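Local coordinates for uncharacterized protein (Bacteroides eggerthii, PDB 4FTD) that is of unknown function but, as a six-bladed beta-propeller joined to an immunoglobulin-like domain, may take part in carbohydrate metabolism, at residues E228-A241 with I276-V289. Numbering follows the deposited sequence.
Sequences EVIANINVGNIPGA and ISGHKTVDIGNIKV
Glu228 and Lys280 close one end of this contact with a salt bridge, OE1 of the glutamate lying 3.0 Å from NZ of the lysine. Lys280 bends at chi3 (74°) to bring its amine there. A water accepts from Lys280 NZ and donates to Glu228 OE2, so both carboxylate oxygens are engaged. A glutamine at Glu228 would probably leave the amine of Lys280 without its charged mate and freer to swing into solvent.

Ile230 CB sits 3.3 Å from Lys280 O, and the CG2 branch meets the same oxygen from beyond its end and touches the lysine CB. CG1 takes the cramped place between backbone N and carbonyl carbon (chi1 65°). From there it passes Val282 CG2 at 4.2 Å. The tip, CD1, reaches Ile276 CD1 at 3.9 Å, the side chains roughly at right angles, and also nears Val282 CG2 and Lys280 O. Tyr203 touches both isoleucines.

The arrangement joins neighbouring blades of the propeller. Strand 228-233 is an outermost strand of one four-stranded sheet, and 281-291 is one of the next. Ile230 and Ala231 both face Ile217, a classic beta bulge in the pairing of strand 228-233 with 215-220. Between the backbones a water accepts from Val282 N at 3.0 Å and lies close to Ile230 O and Lys280 O.

Beyond the bulge mostly apolar side chains meet. Ala231 CB rests on both methyls of Val282. Ile233 and Ile287 meet tip to tip, CD1 to CD1 at 4.1 Å. Ile238 CD1 touches CG2 of Ile287. Ile238 CG2 presses on Val289 CG2 at 3.4 Å, a tight fit. Ile238 also starts a type II turn ending at Ala241, with Gly240 at positive phi. Val289 CG1 packs 3.6 Å from Gly240 O, while its CG2 approaches Pro239 O.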
loop_
_atom_site.group_PDB
_atom_site.type_symbol
_atom_site.label_atom_id
_atom_site.label_comp_id
_atom_site.label_asym_id
_atom_site.label_seq_id
_atom_site.Cartn_x
_atom_site.Cartn_y
_atom_site.Cartn_z
ATOM N N GLU A 228 -0.933 -24.937 -17.810
ATOM C CA GLU A 228 -2.039 -25.859 -17.576
ATOM C C GLU A 228 -3.344 -25.105 -17.765
ATOM O O GLU A 228 -3.510 -24.029 -17.211
ATOM C CB GLU A 228 -1.979 -26.413 -16.155
ATOM C CG GLU A 228 -0.706 -27.184 -15.864
ATOM C CD GLU A 228 -0.583 -27.612 -14.403
ATOM O OE1 GLU A 228 -1.494 -28.354 -13.959
ATOM O OE2 GLU A 228 0.417 -27.221 -13.714
ATOM N N VAL A 229 -4.257 -25.654 -18.560
ATOM C CA VAL A 229 -5.593 -25.086 -18.656
ATOM C C VAL A 229 -6.314 -25.577 -17.394
ATOM O O VAL A 229 -6.435 -26.777 -17.199
ATOM C CB VAL A 229 -6.354 -25.557 -19.894
ATOM C CG1 VAL A 229 -7.597 -24.702 -20.040
ATOM C CG2 VAL A 229 -5.441 -25.541 -21.133
ATOM N N ILE A 230 -6.754 -24.649 -16.554
ATOM C CA ILE A 230 -7.520 -24.976 -15.336
ATOM C C ILE A 230 -9.006 -24.638 -15.446
ATOM O O ILE A 230 -9.779 -25.075 -14.620
ATOM C CB ILE A 230 -6.870 -24.397 -14.031
ATOM C CG1 ILE A 230 -6.846 -22.871 -13.991
ATOM C CG2 ILE A 230 -5.473 -24.979 -13.879
ATOM C CD1 ILE A 230 -6.473 -22.280 -12.629
ATOM N N ALA A 231 -9.409 -23.890 -16.471
ATOM C CA ALA A 231 -10.835 -23.641 -16.742
ATOM C C ALA A 231 -11.033 -23.358 -18.187
ATOM O O ALA A 231 -10.161 -22.754 -18.855
ATOM C CB ALA A 231 -11.360 -22.469 -15.932
ATOM N N ASN A 232 -12.183 -23.782 -18.673
ATOM C CA ASN A 232 -12.666 -23.519 -20.011
ATOM C C ASN A 232 -14.190 -23.348 -19.887
ATOM O O ASN A 232 -14.956 -24.271 -20.079
ATOM C CB ASN A 232 -12.187 -24.619 -20.982
ATOM C CG ASN A 232 -12.426 -24.253 -22.428
ATOM O OD1 ASN A 232 -13.193 -23.368 -22.708
ATOM N ND2 ASN A 232 -11.816 -24.970 -23.332
ATOM N N ILE A 233 -14.582 -22.140 -19.504
ATOM C CA ILE A 233 -15.929 -21.812 -19.067
ATOM C C ILE A 233 -16.762 -21.469 -20.279
ATOM O O ILE A 233 -16.377 -20.638 -21.131
ATOM C CB ILE A 233 -15.902 -20.647 -18.052
ATOM C CG1 ILE A 233 -15.114 -21.058 -16.796
ATOM C CG2 ILE A 233 -17.307 -20.147 -17.745
ATOM C CD1 ILE A 233 -14.692 -19.890 -15.927
ATOM N N ASN A 234 -17.852 -22.218 -20.408
ATOM C CA ASN A 234 -18.864 -21.994 -21.427
ATOM C C ASN A 234 -19.834 -20.992 -20.827
ATOM O O ASN A 234 -20.701 -21.371 -20.052
ATOM C CB ASN A 234 -19.599 -23.286 -21.755
ATOM C CG ASN A 234 -20.529 -23.139 -22.932
ATOM O OD1 ASN A 234 -21.059 -22.061 -23.213
ATOM N ND2 ASN A 234 -20.711 -24.230 -23.653
ATOM N N VAL A 235 -19.711 -19.729 -21.224
ATOM C CA VAL A 235 -20.510 -18.650 -20.645
ATOM C C VAL A 235 -21.989 -18.842 -20.990
ATOM O O VAL A 235 -22.865 -18.499 -20.191
ATOM C CB VAL A 235 -19.963 -17.258 -21.064
ATOM C CG1 VAL A 235 -20.896 -16.125 -20.583
ATOM C CG2 VAL A 235 -18.570 -17.072 -20.457
ATOM N N GLY A 236 -22.241 -19.438 -22.165
ATOM C CA GLY A 236 -23.577 -19.735 -22.638
ATOM C C GLY A 236 -24.338 -20.701 -21.725
ATOM O O GLY A 236 -25.518 -20.714 -21.763
ATOM N N ASN A 237 -23.634 -21.513 -20.934
ATOM C CA ASN A 237 -24.250 -22.450 -19.989
ATOM C C ASN A 237 -24.400 -21.839 -18.586
ATOM O O ASN A 237 -24.674 -22.564 -17.662
ATOM C CB ASN A 237 -23.387 -23.725 -19.881
ATOM C CG ASN A 237 -23.310 -24.531 -21.183
ATOM O OD1 ASN A 237 -24.129 -24.372 -22.082
ATOM N ND2 ASN A 237 -22.329 -25.432 -21.262
ATOM N N ILE A 238 -24.166 -20.527 -18.411
ATOM C CA ILE A 238 -24.330 -19.876 -17.095
ATOM C C ILE A 238 -25.624 -19.041 -17.104
ATOM O O ILE A 238 -25.651 -17.976 -17.694
ATOM C CB ILE A 238 -23.126 -19.001 -16.697
ATOM C CG1 ILE A 238 -21.823 -19.834 -16.699
ATOM C CG2 ILE A 238 -23.360 -18.375 -15.316
ATOM C CD1 ILE A 238 -20.559 -19.002 -16.571
ATOM N N PRO A 239 -26.703 -19.511 -16.443
ATOM C CA PRO A 239 -27.914 -18.655 -16.445
ATOM C C PRO A 239 -27.649 -17.256 -15.857
ATOM O O PRO A 239 -27.026 -17.150 -14.817
ATOM C CB PRO A 239 -28.897 -19.431 -15.541
ATOM C CG PRO A 239 -28.432 -20.851 -15.639
ATOM C CD PRO A 239 -26.924 -20.751 -15.684
ATOM N N GLY A 240 -28.095 -16.207 -16.543
ATOM C CA GLY A 240 -27.922 -14.818 -16.075
ATOM C C GLY A 240 -26.608 -14.143 -16.470
ATOM O O GLY A 240 -26.424 -12.943 -16.247
ATOM N N ALA A 241 -25.665 -14.878 -17.056
ATOM C CA ALA A 241 -24.393 -14.257 -17.406
ATOM C C ALA A 241 -24.609 -13.297 -18.558
ATOM O O ALA A 241 -25.499 -13.501 -19.354
ATOM C CB ALA A 241 -23.323 -15.299 -17.782
ATOM N N ILE A 276 -12.108 -21.187 -6.691
ATOM C CA ILE A 276 -10.865 -21.897 -6.940
ATOM C C ILE A 276 -10.409 -22.487 -5.606
ATOM O O ILE A 276 -10.561 -21.853 -4.577
ATOM C CB ILE A 276 -9.809 -20.988 -7.640
ATOM C CG1 ILE A 276 -8.546 -21.786 -7.985
ATOM C CG2 ILE A 276 -9.399 -19.845 -6.781
ATOM C CD1 ILE A 276 -7.747 -21.212 -9.142
ATOM N N SER A 277 -9.914 -23.719 -5.642
ATOM C CA SER A 277 -9.359 -24.404 -4.487
ATOM C C SER A 277 -8.115 -25.177 -4.879
ATOM O O SER A 277 -7.943 -25.594 -6.028
ATOM C CB SER A 277 -10.367 -25.390 -3.862
ATOM O OG SER A 277 -10.779 -26.315 -4.846
ATOM N N GLY A 278 -7.244 -25.361 -3.899
ATOM C CA GLY A 278 -5.989 -26.067 -4.087
ATOM C C GLY A 278 -5.170 -25.482 -5.219
ATOM O O GLY A 278 -4.506 -26.213 -5.909
ATOM N N HIS A 279 -5.241 -24.168 -5.434
ATOM C CA HIS A 279 -4.483 -23.442 -6.442
ATOM C C HIS A 279 -4.927 -23.648 -7.897
ATOM O O HIS A 279 -4.745 -22.747 -8.671
ATOM C CB HIS A 279 -2.968 -23.710 -6.399
ATOM C CG HIS A 279 -2.341 -23.529 -5.060
ATOM N ND1 HIS A 279 -2.266 -24.559 -4.147
ATOM C CD2 HIS A 279 -1.726 -22.475 -4.488
ATOM C CE1 HIS A 279 -1.638 -24.133 -3.070
ATOM N NE2 HIS A 279 -1.308 -22.871 -3.241
ATOM N N LYS A 280 -5.412 -24.835 -8.259
ATOM C CA LYS A 280 -5.654 -25.189 -9.656
ATOM C C LYS A 280 -7.024 -25.690 -9.967
ATOM O O LYS A 280 -7.279 -25.967 -11.130
ATOM C CB LYS A 280 -4.739 -26.363 -10.025
ATOM C CG LYS A 280 -3.276 -26.109 -9.887
ATOM C CD LYS A 280 -2.520 -27.412 -9.861
ATOM C CE LYS A 280 -2.436 -28.046 -11.210
ATOM N NZ LYS A 280 -1.618 -29.296 -11.094
ATOM N N THR A 281 -7.885 -25.916 -8.969
ATOM C CA THR A 281 -9.173 -26.557 -9.228
ATOM C C THR A 281 -10.271 -25.503 -9.241
ATOM O O THR A 281 -10.570 -24.938 -8.200
ATOM C CB THR A 281 -9.499 -27.607 -8.143
ATOM O OG1 THR A 281 -8.434 -28.554 -8.099
ATOM C CG2 THR A 281 -10.783 -28.360 -8.436
ATOM N N VAL A 282 -10.865 -25.259 -10.413
ATOM C CA VAL A 282 -11.937 -24.277 -10.597
ATOM C C VAL A 282 -13.280 -25.050 -10.501
ATOM O O VAL A 282 -13.555 -25.917 -11.312
ATOM C CB VAL A 282 -11.768 -23.528 -11.924
ATOM C CG1 VAL A 282 -12.943 -22.614 -12.238
ATOM C CG2 VAL A 282 -10.470 -22.714 -11.899
ATOM N N ASP A 283 -14.102 -24.725 -9.507
ATOM C CA ASP A 283 -15.423 -25.362 -9.313
ATOM C C ASP A 283 -16.521 -24.783 -10.241
ATOM O O ASP A 283 -17.248 -23.845 -9.863
ATOM C CB ASP A 283 -15.833 -25.245 -7.831
ATOM C CG ASP A 283 -17.122 -25.987 -7.505
ATOM O OD1 ASP A 283 -17.773 -26.532 -8.442
ATOM O OD2 ASP A 283 -17.488 -26.011 -6.307
ATOM N N ILE A 284 -16.654 -25.371 -11.434
ATOM C CA ILE A 284 -17.627 -24.922 -12.455
ATOM C C ILE A 284 -19.081 -25.021 -12.027
ATOM O O ILE A 284 -19.879 -24.188 -12.409
ATOM C CB ILE A 284 -17.398 -25.552 -13.856
ATOM C CG1 ILE A 284 -17.505 -27.092 -13.841
ATOM C CG2 ILE A 284 -16.069 -25.059 -14.396
ATOM C CD1 ILE A 284 -17.218 -27.776 -15.175
ATOM N N GLY A 285 -19.409 -25.990 -11.179
ATOM C CA GLY A 285 -20.756 -26.101 -10.627
ATOM C C GLY A 285 -21.127 -25.027 -9.611
ATOM O O GLY A 285 -22.293 -24.902 -9.276
ATOM N N ASN A 286 -20.164 -24.257 -9.103
ATOM C CA ASN A 286 -20.478 -23.190 -8.148
ATOM C C ASN A 286 -20.129 -21.780 -8.584
ATOM O O ASN A 286 -19.979 -20.892 -7.733
ATOM C CB ASN A 286 -19.906 -23.515 -6.769
ATOM C CG ASN A 286 -20.754 -24.500 -6.046
ATOM O OD1 ASN A 286 -21.943 -24.260 -5.851
ATOM N ND2 ASN A 286 -20.178 -25.624 -5.668
ATOM N N ILE A 287 -20.030 -21.567 -9.894
ATOM C CA ILE A 287 -19.888 -20.206 -10.403
ATOM C C ILE A 287 -21.196 -19.511 -10.093
ATOM O O ILE A 287 -22.243 -20.060 -10.367
ATOM C CB ILE A 287 -19.635 -20.147 -11.916
ATOM C CG1 ILE A 287 -18.250 -20.756 -12.218
ATOM C CG2 ILE A 287 -19.776 -18.698 -12.410
ATOM C CD1 ILE A 287 -17.967 -21.001 -13.675
ATOM N N LYS A 288 -21.102 -18.340 -9.490
ATOM C CA LYS A 288 -22.259 -17.520 -9.167
ATOM C C LYS A 288 -22.252 -16.251 -10.024
ATOM O O LYS A 288 -21.191 -15.696 -10.339
ATOM C CB LYS A 288 -22.252 -17.090 -7.697
ATOM C CG LYS A 288 -22.200 -18.179 -6.639
ATOM C CD LYS A 288 -23.372 -19.143 -6.655
ATOM C CE LYS A 288 -23.266 -20.106 -5.471
ATOM N NZ LYS A 288 -23.807 -21.448 -5.815
ATOM N N VAL A 289 -23.439 -15.790 -10.391
ATOM C CA VAL A 289 -23.627 -14.556 -11.158
ATOM C C VAL A 289 -24.114 -13.535 -10.132
ATOM O O VAL A 289 -25.153 -13.736 -9.525
ATOM C CB VAL A 289 -24.653 -14.751 -12.287
ATOM C CG1 VAL A 289 -24.989 -13.417 -12.945
ATOM C CG2 VAL A 289 -24.102 -15.792 -13.307
HETATM O O HOH W 1 1.265 -27.927 -11.159
HETATM O O HOH W 2 -9.924 -26.840 -12.740
HETATM O O HOH W 3 -12.812 -26.033 -14.469
#